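Long-range contacts in cytosine deaminase (Klebsiella pneumoniae, PDB 4R88), which probably catalyses the hydrolytic deamination of cytosine to uracil and ammonia at a metal site inside a TIM barrel: residues Glu54-Leu59 against Arg115-Val120; Ala61-Gly66 against Ser309-Trp314; Ser73-Glu78 against Gly279-Trp284; Ser269-Ser274 against Val303-Asp308. One frame throughout, in Å; residues are numbered along the deposited sequence.

Contacts 1 and 4 hold three of the four protein ligands of the iron, two histidines in contact 1 and an aspartate in contact 4, at the strand ends of the TIM barrel. Their centres lie about 12 Å apart, and they are tied by a probable hydrogen bond from D308 N to H56 O, 2.9 Å. Contact 2 brings W314 over 5-fluorocytosine and joins contact 4 through S309 OG and E273 OE2, 2.7 Å apart. Contact 3 is more peripheral, with its centre about 23 Å from that of contact 1, but L76 still touches the ligand, and L76 O lies 3.2 Å from W314 NE1 of contact 2.

Contact 1 of 4, residues Glu54-Leu59 against Arg115-Val120; sequences EPHIHL and RTHVDV. With FE2 (Fe (II) ion), chain T; 1LD (5-fluorocytosine), chain S.
The imidazole of H117 leans against that of H56, with its NE2 3.2 Å above the plane of the H56 ring and displaced toward the rim. The planes are inclined by 37°, and the two side chains cross at about a right angle. H117 NE2 is 3.3 Å from H56 ND1, too poorly angled for a hydrogen bond. Instead, a water in the plane of the H117 ring sits 2.8 Å from NE2 and donates to P55 O. With its CG anti to the backbone N (chi1 -173°), H56 presents NE2 to the iron at 2.3 Å. H58 binds the same metal through NE2 at 2.4 Å. Its ring is slid well aside from that of H117, so that CE1 meets H117 CB, while one face carries C6 of 5-fluorocytosine.

On the face of the sheet occupied by I57 and T116, T116 OG1 accepts from L59 N at 2.9 Å, nearly straight at 160°. The strands run parallel, bonded by R115 N to E54 O, I57 N to R115 O and H117 N to I57 O. H56 and H58 form the HxH motif at the end of the first barrel strand, as in other amidohydrolases, with H209 and D308 completing the set. Labour is thus divided: H56 and H58 give two of the four protein ligands, while H117, not itself a ligand, backs the H56 ring.

Contact 2 of 4, residues Ala61-Gly66 against Ser309-Trp314; sequences ATLTAG and SIQDPW. With 1LD (5-fluorocytosine), chain S.
A61 CB touches the rim of W314 at CZ3, 4.0 Å away and in the plane of the indole. From its root outward, W314 first brings CB to 3.7 Å from F of 5-fluorocytosine, and CG then passes close to the same fluorine. Further out, CD2 and CE3 are each about equally close to F and C6, and CE2 approaches C6 to 3.4 Å; CZ2 is about equally near C6 and N1. CH2, at the far rim, still faces C6, beside CZ3. C6 of the ligand thus lies over the centre of one face, P313 CB packs on the opposite face, and NE1 is bonded to L76 O.

Behind it, backbone largely joins the two loops. L63 N donates to I310 O at 3.1 Å, nearly straight (165° at the hydrogen) and in the carbonyl plane, whereas A65 N meets Q311 O at 2.9 Å from above its plane. T64 OG1, donating to A61 O at 2.8 Å, fastens the type II turn A61-T64. D312 OD2 accepts from W314 N, making an Asx turn.

These loops follow barrel strands one and eight: their union joins the first and last loops framing the pocket of a TIM-barrel amidohydrolase.

Contact 3 of 4, residues Ser73-Glu78 against Gly279-Trp284; sequences SGTLFE and GRFDSW. With 1LD (5-fluorocytosine), chain S.
The guanidinium of R280 lies over the S73-G74 backbone, with G74 CA 3.9 Å from its plane and opposite its centre. Because G74, at a positive phi (71°), has no side chain on this face, the flat group can settle on the main chain. NE is 3.1 Å from G74 O, and NH1 faces S73 O, but the angles suit neither for a hydrogen bond; NE is bonded instead to H276 O. Before the bend at chi2 (-90°) that turns the chain across the loop, CB touches T75 CG2. R280 also packs on H334 of the second subunit.

F281 continues the contact. Its CZ lies 3.8 Å from T75 CG2 and 4.0 Å from F77 CD1, arriving at the edge of the F77 ring near that ring's plane. Both phenylalanines also touch a crystal neighbour, so their exact placing may owe something to the lattice.

The T75 methyl is available to this packing because its hydroxyl is turned toward the helix. T75 is the N-cap of helix 76-87, and its OG1 accepts from E78 N at 3.2 Å. The same hydroxyl donates to S73 OG at 2.8 Å, and S73 OG in turn donates to E78 OE2 at 2.6 Å. S73 N reaches that carboxylate oxygen as well, from the same face of its plane.

Next along, L76 CD1 lies 3.2 Å from N3 of 5-fluorocytosine. The chemistry is therefore divided: polar bonds order the helix start internally, while the loop 279-284 covers it by apolar packing and a guanidinium laid on peptide groups.

Contact 4 of 4, residues Ser269-Ser274 against Val303-Asp308; sequences SCPTES and VCFAQD. With FE2 (Fe (II) ion), chain T; 1LD (5-fluorocytosine), chain S.
S269 and F305 pair as parallel neighbours on the seventh and eighth strands of the TIM barrel. S269 N donates to C304 O at 2.9 Å, almost straight at 175°, and S269 O accepts from A306 N at 3.0 Å. The S269 carbonyl oxygen also lies at the edge of the F305 ring, whose CD1 packs 3.5 Å from P271 CD.

C270, the N-cap of helix 271-277, comes next. Its SG touches both A306 CB and D308 CB, at 3.9 and 3.7 Å, and so joins the start of the helix to the loop that carries the metal ligand. On the helix side, a water links T272 OG1 with A306 O.

At chi1 -158° the D308 carboxylate swings away from its own backbone N and into the site. E273 crosses it at about a right angle, the two carboxylate planes 38° apart, and sets its CG against D308 OD1. E273 OE2 is bonded to S309 OG and accepts a long hydrogen bond from N4 of 5-fluorocytosine. The two oxygens of D308 then part company: OD2 binds the iron at 2.6 Å, and OD1 lies 3.0 Å from the ligand's N4.

Contact 1 of 4, residues Glu54-Leu59 against Arg115-Val120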
# COMPACT_ATOMS: atom_id res chain seq x y z
N GLU B 54 -12.84 -6.32 -10.42
CA GLU B 54 -12.63 -6.89 -9.08
C GLU B 54 -13.02 -8.38 -9.14
O GLU B 54 -14.18 -8.74 -8.96
CB GLU B 54 -13.46 -6.13 -8.05
CG GLU B 54 -13.41 -6.74 -6.66
CD GLU B 54 -12.00 -7.12 -6.27
OE1 GLU B 54 -11.22 -6.22 -5.88
OE2 GLU B 54 -11.66 -8.31 -6.40
N PRO B 55 -12.04 -9.26 -9.41
CA PRO B 55 -12.32 -10.65 -9.76
C PRO B 55 -12.54 -11.55 -8.54
O PRO B 55 -12.82 -12.74 -8.70
CB PRO B 55 -11.06 -11.08 -10.50
CG PRO B 55 -9.97 -10.25 -9.83
CD PRO B 55 -10.61 -8.92 -9.57
N HIS B 56 -12.39 -11.00 -7.34
CA HIS B 56 -12.54 -11.79 -6.13
C HIS B 56 -12.88 -10.91 -4.94
O HIS B 56 -12.01 -10.26 -4.37
CB HIS B 56 -11.25 -12.55 -5.85
CG HIS B 56 -11.35 -13.52 -4.73
ND1 HIS B 56 -11.09 -14.87 -4.88
CD2 HIS B 56 -11.68 -13.35 -3.43
CE1 HIS B 56 -11.25 -15.48 -3.72
NE2 HIS B 56 -11.61 -14.58 -2.83
N ILE B 57 -14.15 -10.90 -4.55
CA ILE B 57 -14.58 -10.17 -3.37
C ILE B 57 -15.72 -10.93 -2.66
O ILE B 57 -16.40 -11.73 -3.27
CB ILE B 57 -15.00 -8.74 -3.73
CG1 ILE B 57 -15.08 -7.86 -2.49
CG2 ILE B 57 -16.34 -8.74 -4.52
CD1 ILE B 57 -15.13 -6.37 -2.81
N HIS B 58 -15.87 -10.73 -1.35
CA HIS B 58 -16.94 -11.38 -0.58
C HIS B 58 -18.01 -10.38 -0.21
O HIS B 58 -18.01 -9.86 0.91
CB HIS B 58 -16.36 -12.01 0.69
CG HIS B 58 -15.46 -13.17 0.43
ND1 HIS B 58 -15.90 -14.48 0.49
CD2 HIS B 58 -14.16 -13.23 0.08
CE1 HIS B 58 -14.91 -15.29 0.18
NE2 HIS B 58 -13.84 -14.55 -0.07
N LEU B 59 -18.93 -10.08 -1.14
CA LEU B 59 -19.99 -9.10 -0.90
C LEU B 59 -21.01 -9.49 0.17
O LEU B 59 -21.65 -8.62 0.77
CB LEU B 59 -20.75 -8.77 -2.19
CG LEU B 59 -20.02 -7.98 -3.27
CD1 LEU B 59 -20.99 -7.68 -4.42
CD2 LEU B 59 -19.41 -6.72 -2.69
N ARG B 115 -16.59 -10.21 -9.56
CA ARG B 115 -16.92 -11.58 -9.21
C ARG B 115 -16.98 -11.70 -7.69
O ARG B 115 -15.98 -11.46 -7.02
CB ARG B 115 -15.90 -12.57 -9.79
CG ARG B 115 -16.07 -13.99 -9.25
CD ARG B 115 -15.06 -14.97 -9.87
NE ARG B 115 -15.40 -15.27 -11.25
CZ ARG B 115 -14.67 -16.05 -12.05
NH1 ARG B 115 -13.53 -16.59 -11.59
NH2 ARG B 115 -15.07 -16.28 -13.29
N THR B 116 -18.16 -12.04 -7.15
CA THR B 116 -18.32 -12.19 -5.71
C THR B 116 -18.48 -13.64 -5.30
O THR B 116 -19.19 -14.41 -5.94
CB THR B 116 -19.51 -11.35 -5.14
OG1 THR B 116 -19.48 -11.41 -3.71
CG2 THR B 116 -20.89 -11.88 -5.65
N HIS B 117 -17.79 -14.03 -4.24
CA HIS B 117 -18.07 -15.31 -3.61
C HIS B 117 -19.21 -15.08 -2.63
O HIS B 117 -19.36 -13.99 -2.08
CB HIS B 117 -16.81 -15.84 -2.93
CG HIS B 117 -15.70 -16.14 -3.90
ND1 HIS B 117 -15.38 -17.42 -4.29
CD2 HIS B 117 -14.88 -15.31 -4.59
CE1 HIS B 117 -14.40 -17.37 -5.18
NE2 HIS B 117 -14.08 -16.10 -5.38
N VAL B 118 -20.07 -16.08 -2.50
CA VAL B 118 -21.15 -16.02 -1.53
C VAL B 118 -21.16 -17.33 -0.77
O VAL B 118 -21.19 -18.40 -1.38
CB VAL B 118 -22.51 -15.85 -2.22
CG1 VAL B 118 -23.62 -15.67 -1.19
CG2 VAL B 118 -22.46 -14.67 -3.17
N ASP B 119 -21.13 -17.24 0.55
CA ASP B 119 -21.08 -18.44 1.38
C ASP B 119 -22.39 -19.19 1.25
O ASP B 119 -23.44 -18.67 1.57
CB ASP B 119 -20.80 -18.05 2.85
CG ASP B 119 -20.64 -19.26 3.77
OD1 ASP B 119 -20.53 -19.04 4.99
OD2 ASP B 119 -20.61 -20.43 3.30
N VAL B 120 -22.32 -20.43 0.77
CA VAL B 120 -23.51 -21.26 0.67
C VAL B 120 -23.62 -22.30 1.80
O VAL B 120 -24.58 -23.06 1.84
CB VAL B 120 -23.63 -21.94 -0.73
CG1 VAL B 120 -23.72 -20.86 -1.82
CG2 VAL B 120 -22.45 -22.85 -0.99
FE FE2 T . -11.56 -14.95 -0.59
N1 1LD S . -13.10 -16.60 3.42
C6 1LD S . -13.14 -15.25 3.41
C2 1LD S . -11.93 -17.23 3.21
O2 1LD S . -11.90 -18.61 3.22
N3 1LD S . -10.79 -16.57 2.99
C4 1LD S . -10.78 -15.23 2.97
N4 1LD S . -9.55 -14.53 2.74
C5 1LD S . -11.98 -14.52 3.18
F 1LD S . -12.01 -13.19 3.17
O HOH W 1 -12.52 -15.02 -7.41

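Contact 2 of 4, residues Ala61-Gly66 against Ser309-Trp314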
# COMPACT_ATOMS: atom_id res chain seq x y z
N ALA B 61 -20.29 -10.77 2.97
CA ALA B 61 -19.64 -10.45 4.24
C ALA B 61 -19.20 -8.99 4.37
O ALA B 61 -18.74 -8.58 5.43
CB ALA B 61 -18.43 -11.37 4.46
N THR B 62 -19.32 -8.20 3.30
CA THR B 62 -18.79 -6.84 3.32
C THR B 62 -19.47 -5.96 4.39
O THR B 62 -20.66 -6.11 4.65
CB THR B 62 -18.87 -6.15 1.93
OG1 THR B 62 -18.08 -4.94 1.93
CG2 THR B 62 -20.30 -5.81 1.56
N LEU B 63 -18.69 -5.09 5.02
CA LEU B 63 -19.20 -4.12 5.99
C LEU B 63 -19.75 -4.75 7.28
O LEU B 63 -20.62 -4.17 7.92
CB LEU B 63 -20.26 -3.22 5.34
CG LEU B 63 -19.85 -2.50 4.04
CD1 LEU B 63 -21.00 -1.66 3.50
CD2 LEU B 63 -18.58 -1.65 4.26
N THR B 64 -19.25 -5.93 7.65
CA THR B 64 -19.65 -6.57 8.91
C THR B 64 -18.48 -6.76 9.89
O THR B 64 -18.60 -7.53 10.84
CB THR B 64 -20.26 -7.98 8.69
OG1 THR B 64 -19.25 -8.87 8.20
CG2 THR B 64 -21.43 -7.94 7.71
N ALA B 65 -17.35 -6.10 9.66
CA ALA B 65 -16.21 -6.20 10.58
C ALA B 65 -16.62 -5.81 11.99
O ALA B 65 -17.16 -4.73 12.20
CB ALA B 65 -15.06 -5.32 10.11
N GLY B 66 -16.36 -6.68 12.96
CA GLY B 66 -16.69 -6.38 14.34
C GLY B 66 -18.07 -6.87 14.81
O GLY B 66 -18.42 -6.67 15.97
N SER B 309 -11.66 -8.48 0.44
CA SER B 309 -12.53 -8.08 1.54
C SER B 309 -12.62 -6.57 1.67
O SER B 309 -11.64 -5.86 1.48
CB SER B 309 -11.98 -8.61 2.87
OG SER B 309 -11.98 -10.03 2.93
N ILE B 310 -13.80 -6.08 2.04
CA ILE B 310 -13.93 -4.69 2.48
C ILE B 310 -14.65 -4.66 3.83
O ILE B 310 -15.84 -4.96 3.91
CB ILE B 310 -14.65 -3.84 1.40
CG1 ILE B 310 -13.73 -3.69 0.18
CG2 ILE B 310 -15.05 -2.48 1.96
CD1 ILE B 310 -14.40 -3.07 -1.07
N GLN B 311 -13.90 -4.35 4.89
CA GLN B 311 -14.44 -4.17 6.24
C GLN B 311 -15.27 -5.37 6.70
O GLN B 311 -16.44 -5.23 7.07
CB GLN B 311 -15.24 -2.87 6.34
CG GLN B 311 -14.40 -1.62 5.98
CD GLN B 311 -15.24 -0.37 5.87
OE1 GLN B 311 -15.68 0.00 4.78
NE2 GLN B 311 -15.46 0.30 6.99
N ASP B 312 -14.64 -6.54 6.69
CA ASP B 312 -15.36 -7.79 6.93
C ASP B 312 -14.64 -8.61 8.04
O ASP B 312 -13.69 -8.09 8.63
CB ASP B 312 -15.61 -8.51 5.58
CG ASP B 312 -14.41 -9.26 5.05
OD1 ASP B 312 -14.53 -9.81 3.92
OD2 ASP B 312 -13.35 -9.32 5.74
N PRO B 313 -15.11 -9.84 8.37
CA PRO B 313 -14.44 -10.52 9.49
C PRO B 313 -12.94 -10.79 9.31
O PRO B 313 -12.25 -11.05 10.29
CB PRO B 313 -15.18 -11.86 9.58
CG PRO B 313 -16.52 -11.60 8.99
CD PRO B 313 -16.29 -10.59 7.89
N TRP B 314 -12.45 -10.75 8.08
CA TRP B 314 -11.07 -11.10 7.81
C TRP B 314 -10.18 -9.88 7.67
O TRP B 314 -8.98 -9.96 7.89
CB TRP B 314 -11.00 -11.93 6.53
CG TRP B 314 -11.66 -13.24 6.72
CD1 TRP B 314 -11.10 -14.37 7.27
CD2 TRP B 314 -13.02 -13.57 6.43
NE1 TRP B 314 -12.03 -15.39 7.31
CE2 TRP B 314 -13.22 -14.92 6.80
CE3 TRP B 314 -14.09 -12.86 5.87
CZ2 TRP B 314 -14.44 -15.56 6.63
CZ3 TRP B 314 -15.30 -13.51 5.70
CH2 TRP B 314 -15.46 -14.84 6.08
N1 1LD S . -13.10 -16.60 3.42
C6 1LD S . -13.14 -15.25 3.41
C2 1LD S . -11.93 -17.23 3.21
O2 1LD S . -11.90 -18.61 3.22
N3 1LD S . -10.79 -16.57 2.99
C4 1LD S . -10.78 -15.23 2.97
N4 1LD S . -9.55 -14.53 2.74
C5 1LD S . -11.98 -14.52 3.18
F 1LD S . -12.01 -13.19 3.17

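Contact 3 of 4, residues Ser73-Glu78 against Gly279-Trp284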
# COMPACT_ATOMS: atom_id res chain seq x y z
N SER B 73 -7.14 -12.27 16.42
CA SER B 73 -5.86 -12.84 16.01
C SER B 73 -5.41 -12.42 14.59
O SER B 73 -4.25 -12.56 14.22
CB SER B 73 -5.92 -14.36 16.07
OG SER B 73 -6.88 -14.82 15.14
N GLY B 74 -6.35 -11.93 13.79
CA GLY B 74 -6.03 -11.56 12.43
C GLY B 74 -5.75 -12.78 11.56
O GLY B 74 -4.96 -12.71 10.62
N THR B 75 -6.39 -13.91 11.88
CA THR B 75 -6.15 -15.14 11.14
C THR B 75 -7.35 -15.55 10.28
O THR B 75 -8.48 -15.15 10.56
CB THR B 75 -5.79 -16.31 12.09
OG1 THR B 75 -6.88 -16.54 12.99
CG2 THR B 75 -4.52 -15.99 12.90
N LEU B 76 -7.09 -16.34 9.24
CA LEU B 76 -8.16 -16.87 8.40
C LEU B 76 -9.18 -17.66 9.25
O LEU B 76 -10.40 -17.50 9.10
CB LEU B 76 -7.58 -17.79 7.33
CG LEU B 76 -8.63 -18.55 6.50
CD1 LEU B 76 -9.46 -17.56 5.70
CD2 LEU B 76 -7.99 -19.59 5.59
N PHE B 77 -8.67 -18.47 10.17
CA PHE B 77 -9.52 -19.35 10.96
C PHE B 77 -10.44 -18.60 11.93
O PHE B 77 -11.63 -18.90 11.99
CB PHE B 77 -8.68 -20.41 11.66
CG PHE B 77 -7.72 -21.11 10.73
CD1 PHE B 77 -6.35 -21.10 10.99
CD2 PHE B 77 -8.18 -21.73 9.58
CE1 PHE B 77 -5.46 -21.73 10.13
CE2 PHE B 77 -7.30 -22.36 8.71
CZ PHE B 77 -5.94 -22.36 8.99
N GLU B 78 -9.92 -17.64 12.69
CA GLU B 78 -10.80 -16.85 13.56
C GLU B 78 -11.85 -16.08 12.75
O GLU B 78 -12.99 -15.94 13.17
CB GLU B 78 -10.03 -15.89 14.48
CG GLU B 78 -10.96 -15.14 15.42
CD GLU B 78 -10.25 -14.33 16.49
OE1 GLU B 78 -10.93 -13.55 17.18
OE2 GLU B 78 -9.02 -14.48 16.65
N GLY B 279 1.48 -15.51 7.45
CA GLY B 279 2.66 -15.21 8.25
C GLY B 279 2.34 -15.12 9.74
O GLY B 279 3.21 -14.80 10.55
N ARG B 280 1.10 -15.41 10.10
CA ARG B 280 0.65 -15.27 11.49
C ARG B 280 1.17 -16.39 12.36
O ARG B 280 1.23 -16.27 13.58
CB ARG B 280 -0.87 -15.22 11.56
CG ARG B 280 -1.47 -13.99 10.91
CD ARG B 280 -1.59 -12.87 11.91
NE ARG B 280 -2.15 -11.68 11.29
CZ ARG B 280 -2.27 -10.51 11.90
NH1 ARG B 280 -1.89 -10.38 13.17
NH2 ARG B 280 -2.78 -9.48 11.24
N PHE B 281 1.56 -17.50 11.74
CA PHE B 281 1.98 -18.67 12.51
C PHE B 281 3.49 -18.81 12.52
O PHE B 281 4.03 -19.73 13.12
CB PHE B 281 1.26 -19.91 12.00
CG PHE B 281 -0.23 -19.78 12.09
CD1 PHE B 281 -0.99 -19.45 10.98
CD2 PHE B 281 -0.86 -19.91 13.32
CE1 PHE B 281 -2.35 -19.30 11.08
CE2 PHE B 281 -2.23 -19.76 13.42
CZ PHE B 281 -2.97 -19.44 12.30
N ASP B 282 4.16 -17.87 11.86
CA ASP B 282 5.61 -17.73 11.98
C ASP B 282 5.96 -16.89 13.19
O ASP B 282 5.16 -16.06 13.63
CB ASP B 282 6.17 -17.01 10.76
CG ASP B 282 6.30 -17.90 9.56
OD1 ASP B 282 6.22 -19.13 9.73
OD2 ASP B 282 6.51 -17.37 8.44
N SER B 283 7.16 -17.06 13.71
CA SER B 283 7.70 -16.01 14.56
C SER B 283 8.53 -15.11 13.64
O SER B 283 7.98 -14.30 12.89
CB SER B 283 8.53 -16.57 15.73
OG SER B 283 9.68 -17.26 15.28
N TRP B 284 9.85 -15.28 13.68
CA TRP B 284 10.77 -14.50 12.86
C TRP B 284 11.89 -15.42 12.36
O TRP B 284 12.40 -16.24 13.12
CB TRP B 284 11.38 -13.36 13.70
CG TRP B 284 10.34 -12.53 14.38
CD1 TRP B 284 9.85 -12.69 15.65
CD2 TRP B 284 9.63 -11.40 13.83
NE1 TRP B 284 8.89 -11.74 15.93
CE2 TRP B 284 8.74 -10.93 14.83
CE3 TRP B 284 9.67 -10.74 12.59
CZ2 TRP B 284 7.91 -9.83 14.63
CZ3 TRP B 284 8.83 -9.65 12.39
CH2 TRP B 284 7.96 -9.21 13.40
N1 1LD S . -13.10 -16.60 3.42
C6 1LD S . -13.14 -15.25 3.41
C2 1LD S . -11.93 -17.23 3.21
O2 1LD S . -11.90 -18.61 3.22
N3 1LD S . -10.79 -16.57 2.99
C4 1LD S . -10.78 -15.23 2.97
N4 1LD S . -9.55 -14.53 2.74
C5 1LD S . -11.98 -14.52 3.18
F 1LD S . -12.01 -13.19 3.17

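Contact 4 of 4, residues Ser269-Ser274 against Val303-Asp308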
# COMPACT_ATOMS: atom_id res chain seq x y z
N SER B 269 -4.54 -13.44 -6.96
CA SER B 269 -3.84 -13.16 -5.71
C SER B 269 -4.47 -11.94 -5.04
O SER B 269 -4.87 -10.98 -5.70
CB SER B 269 -2.35 -12.89 -5.97
OG SER B 269 -1.67 -12.52 -4.78
N CYS B 270 -4.55 -11.98 -3.71
CA CYS B 270 -5.10 -10.87 -2.94
C CYS B 270 -4.02 -10.38 -1.97
O CYS B 270 -4.00 -10.78 -0.81
CB CYS B 270 -6.36 -11.33 -2.19
SG CYS B 270 -7.62 -12.09 -3.32
N PRO B 271 -3.09 -9.53 -2.45
CA PRO B 271 -1.90 -9.22 -1.64
C PRO B 271 -2.18 -8.49 -0.33
O PRO B 271 -1.51 -8.81 0.66
CB PRO B 271 -1.05 -8.36 -2.57
CG PRO B 271 -2.05 -7.76 -3.55
CD PRO B 271 -3.05 -8.86 -3.77
N THR B 272 -3.12 -7.54 -0.30
CA THR B 272 -3.40 -6.86 0.97
C THR B 272 -4.04 -7.81 1.98
O THR B 272 -3.79 -7.71 3.18
CB THR B 272 -4.31 -5.64 0.81
OG1 THR B 272 -5.53 -6.03 0.15
CG2 THR B 272 -3.61 -4.55 -0.01
N GLU B 273 -4.85 -8.74 1.48
CA GLU B 273 -5.49 -9.70 2.37
C GLU B 273 -4.46 -10.69 2.89
O GLU B 273 -4.40 -10.96 4.08
CB GLU B 273 -6.62 -10.46 1.64
CG GLU B 273 -7.47 -11.32 2.56
CD GLU B 273 -8.79 -10.65 2.91
OE1 GLU B 273 -8.92 -9.43 2.65
OE2 GLU B 273 -9.70 -11.33 3.41
N SER B 274 -3.64 -11.23 1.99
CA SER B 274 -2.69 -12.26 2.40
C SER B 274 -1.54 -11.73 3.26
O SER B 274 -1.08 -12.43 4.17
CB SER B 274 -2.16 -13.03 1.18
OG SER B 274 -3.22 -13.79 0.61
N VAL B 303 -2.32 -14.24 -14.33
CA VAL B 303 -2.48 -13.96 -12.92
C VAL B 303 -2.95 -12.51 -12.74
O VAL B 303 -2.62 -11.64 -13.55
CB VAL B 303 -1.15 -14.26 -12.11
CG1 VAL B 303 -0.01 -13.39 -12.61
CG2 VAL B 303 -1.35 -14.08 -10.59
N CYS B 304 -3.74 -12.26 -11.69
CA CYS B 304 -4.23 -10.90 -11.46
C CYS B 304 -4.47 -10.65 -9.97
O CYS B 304 -4.39 -11.58 -9.17
CB CYS B 304 -5.52 -10.64 -12.25
SG CYS B 304 -6.84 -11.81 -11.89
N PHE B 305 -4.73 -9.40 -9.61
CA PHE B 305 -4.89 -9.02 -8.21
C PHE B 305 -6.36 -8.71 -7.91
O PHE B 305 -7.12 -8.32 -8.80
CB PHE B 305 -4.04 -7.79 -7.87
CG PHE B 305 -2.55 -8.03 -7.92
CD1 PHE B 305 -1.95 -9.01 -7.13
CD2 PHE B 305 -1.75 -7.23 -8.72
CE1 PHE B 305 -0.56 -9.19 -7.16
CE2 PHE B 305 -0.36 -7.41 -8.76
CZ PHE B 305 0.23 -8.39 -7.98
N ALA B 306 -6.73 -8.85 -6.64
CA ALA B 306 -8.09 -8.59 -6.19
C ALA B 306 -8.08 -8.04 -4.76
O ALA B 306 -7.12 -8.24 -4.03
CB ALA B 306 -8.91 -9.87 -6.25
N GLN B 307 -9.16 -7.36 -4.36
CA GLN B 307 -9.26 -6.81 -2.99
C GLN B 307 -9.68 -7.83 -1.93
O GLN B 307 -9.34 -7.67 -0.75
CB GLN B 307 -10.25 -5.64 -2.97
CG GLN B 307 -9.74 -4.45 -3.74
CD GLN B 307 -10.84 -3.47 -4.10
OE1 GLN B 307 -11.11 -2.53 -3.36
NE2 GLN B 307 -11.47 -3.67 -5.26
N ASP B 308 -10.45 -8.83 -2.34
CA ASP B 308 -10.95 -9.89 -1.44
C ASP B 308 -12.01 -9.44 -0.42
O ASP B 308 -13.13 -9.95 -0.40
CB ASP B 308 -9.78 -10.60 -0.72
CG ASP B 308 -10.15 -11.99 -0.22
OD1 ASP B 308 -9.29 -12.68 0.36
OD2 ASP B 308 -11.31 -12.39 -0.40
FE FE2 T . -11.56 -14.95 -0.59
N1 1LD S . -13.10 -16.60 3.42
C6 1LD S . -13.14 -15.25 3.41
C2 1LD S . -11.93 -17.23 3.21
O2 1LD S . -11.90 -18.61 3.22
N3 1LD S . -10.79 -16.57 2.99
C4 1LD S . -10.78 -15.23 2.97
N4 1LD S . -9.55 -14.53 2.74
C5 1LD S . -11.98 -14.52 3.18
F 1LD S . -12.01 -13.19 3.17
O HOH W 2 -5.88 -7.99 -1.58
O HOH W 3 -7.68 -6.73 1.16